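Local atomic coordinates of internalin C2 (Listeria monocytogenes serotype 4b str. F2365, PDB entry 4FHO), a protein that belongs to the internalin family of leucine-rich-repeat proteins and probably takes part in the adhesion of the bacterium to host cells or their invasion. Residues N166-D171 against D188-D193. Numbering follows the deposited sequence.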
loop_
_atom_site.group_PDB
_atom_site.type_symbol
_atom_site.label_atom_id
_atom_site.label_comp_id
_atom_site.label_asym_id
_atom_site.label_seq_id
_atom_site.Cartn_x
_atom_site.Cartn_y
_atom_site.Cartn_z
ATOM N N ASN A 166 6.971 9.487 -10.436
ATOM C CA ASN A 166 8.226 9.840 -9.745
ATOM C C ASN A 166 9.004 8.602 -9.277
ATOM O O ASN A 166 9.222 8.402 -8.085
ATOM C CB ASN A 166 7.957 10.819 -8.588
ATOM C CG ASN A 166 7.323 12.110 -9.057
ATOM O OD1 ASN A 166 8.014 13.015 -9.503
ATOM N ND2 ASN A 166 6.011 12.195 -8.962
ATOM N N ASN A 167 9.306 7.725 -10.228
ATOM C CA ASN A 167 10.181 6.579 -10.010
ATOM C C ASN A 167 11.231 6.582 -11.139
ATOM O O ASN A 167 11.450 7.630 -11.746
ATOM C CB ASN A 167 9.314 5.307 -9.902
ATOM C CG ASN A 167 8.732 5.112 -8.523
ATOM O OD1 ASN A 167 9.460 4.817 -7.601
ATOM N ND2 ASN A 167 7.418 5.288 -8.372
ATOM N N GLN A 168 11.864 5.441 -11.428
ATOM C CA GLN A 168 12.849 5.313 -12.498
ATOM C C GLN A 168 12.456 4.156 -13.437
ATOM O O GLN A 168 13.319 3.469 -13.961
ATOM C CB GLN A 168 14.232 5.081 -11.883
ATOM C CG GLN A 168 14.723 6.169 -10.928
ATOM C CD GLN A 168 16.018 6.822 -11.373
ATOM O OE1 GLN A 168 16.023 7.667 -12.273
ATOM N NE2 GLN A 168 17.131 6.429 -10.744
ATOM N N VAL A 169 11.150 3.965 -13.647
ATOM C CA VAL A 169 10.618 2.854 -14.426
ATOM C C VAL A 169 10.923 3.107 -15.902
ATOM O O VAL A 169 10.675 4.204 -16.388
ATOM C CB VAL A 169 9.089 2.705 -14.226
ATOM C CG1 VAL A 169 8.489 1.688 -15.184
ATOM C CG2 VAL A 169 8.771 2.307 -12.798
ATOM N N ASN A 170 11.472 2.104 -16.590
ATOM C CA ASN A 170 11.758 2.176 -18.046
ATOM C C ASN A 170 11.074 1.136 -18.932
ATOM O O ASN A 170 11.257 1.166 -20.155
ATOM C CB ASN A 170 13.286 2.189 -18.304
ATOM C CG ASN A 170 13.954 0.842 -18.055
ATOM O OD1 ASN A 170 14.587 0.635 -17.036
ATOM N ND2 ASN A 170 13.847 -0.063 -19.020
ATOM N N ASP A 171 10.304 0.227 -18.334
ATOM C CA ASP A 171 9.713 -0.899 -19.053
ATOM C C ASP A 171 8.307 -1.134 -18.494
ATOM O O ASP A 171 8.166 -1.437 -17.318
ATOM C CB ASP A 171 10.621 -2.135 -18.863
ATOM C CG ASP A 171 10.350 -3.254 -19.864
ATOM O OD1 ASP A 171 9.297 -3.273 -20.539
ATOM O OD2 ASP A 171 11.222 -4.138 -19.972
ATOM N N ASP A 188 6.821 11.249 -14.769
ATOM C CA ASP A 188 8.200 11.402 -14.274
ATOM C C ASP A 188 8.832 10.024 -13.998
ATOM O O ASP A 188 9.018 9.602 -12.867
ATOM C CB ASP A 188 8.275 12.402 -13.087
ATOM C CG ASP A 188 9.713 12.839 -12.742
ATOM O OD1 ASP A 188 10.708 12.338 -13.313
ATOM O OD2 ASP A 188 9.852 13.682 -11.838
ATOM N N ASN A 189 9.121 9.342 -15.096
ATOM C CA ASN A 189 9.760 8.038 -15.132
ATOM C C ASN A 189 10.724 8.027 -16.346
ATOM O O ASN A 189 11.086 9.101 -16.839
ATOM C CB ASN A 189 8.668 6.958 -15.172
ATOM C CG ASN A 189 8.193 6.560 -13.797
ATOM O OD1 ASN A 189 8.961 6.018 -12.994
ATOM N ND2 ASN A 189 6.923 6.800 -13.523
ATOM N N LYS A 190 11.158 6.858 -16.794
ATOM C CA LYS A 190 12.030 6.728 -17.961
ATOM C C LYS A 190 11.345 5.879 -19.032
ATOM O O LYS A 190 11.979 5.057 -19.674
ATOM C CB LYS A 190 13.380 6.130 -17.528
ATOM C CG LYS A 190 14.142 6.957 -16.500
ATOM C CD LYS A 190 14.891 8.121 -17.148
ATOM C CE LYS A 190 15.294 9.183 -16.134
ATOM N NZ LYS A 190 16.031 8.625 -14.963
ATOM N N ILE A 191 10.050 6.124 -19.257
ATOM C CA ILE A 191 9.255 5.330 -20.195
ATOM C C ILE A 191 9.460 5.903 -21.610
ATOM O O ILE A 191 9.361 7.122 -21.810
ATOM C CB ILE A 191 7.752 5.309 -19.782
ATOM C CG1 ILE A 191 7.586 4.639 -18.399
ATOM C CG2 ILE A 191 6.893 4.591 -20.820
ATOM C CD1 ILE A 191 6.249 4.899 -17.716
ATOM N N SER A 192 9.785 5.035 -22.569
ATOM C CA SER A 192 9.802 5.393 -24.009
ATOM C C SER A 192 8.885 4.578 -24.916
ATOM O O SER A 192 8.451 5.089 -25.938
ATOM C CB SER A 192 11.235 5.344 -24.557
ATOM O OG SER A 192 11.844 4.102 -24.279
ATOM N N ASP A 193 8.637 3.319 -24.569
ATOM C CA ASP A 193 7.782 2.417 -25.337
ATOM C C ASP A 193 6.532 2.255 -24.488
ATOM O O ASP A 193 6.642 1.867 -23.345
ATOM C CB ASP A 193 8.511 1.068 -25.523
ATOM C CG ASP A 193 7.818 0.123 -26.498
ATOM O OD1 ASP A 193 6.629 0.301 -26.820
ATOM O OD2 ASP A 193 8.491 -0.827 -26.949
HETATM O O HOH W 1 9.088 1.163 -22.106
#
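Segments 166-171 and 188-193 are equivalent loops of successive leucine-rich-repeat turns, each following a strand of the parallel sheet, and they run side by side with end-to-end directions 11° apart. Two backbone bonds join them: N167 N donates to D188 O (3.3 Å), nearly along the C=O axis, and K190 N to V169 O (2.7 Å). Between these, the buried N189 turns its side chain inward, CG anti to the carbonyl carbon (chi1 -87°), so that OD1 reaches the preceding turn. There N189 OD1 accepts V169 N at 3.1 Å in a fairly straight bond (163°), although the donor stands above the carbonyl plane, and it takes a weak second bond from N167 N. The amide's ND2 is held by I164 O and A186 O. N167 has nearly the same torsions and repeats this pattern one turn earlier, with OD1 accepting I147 N and ND2 donating to L142 O and I164 O. On the exposed side, Q168 and K190 lie alongside each other, and the K190 chain, bent at chi2 and chi4, brings NZ within 2.9 Å of Q168 OE1 in a weak bond. A water donates to both N170 O and D193 O. This is the stacked asparagine arrangement of the leucine-rich-repeat fold: in N167 and N189 the buried amide's oxygen accepts main-chain N-H groups of the preceding turn and its NH2 donates to carbonyls, tying consecutive turns together.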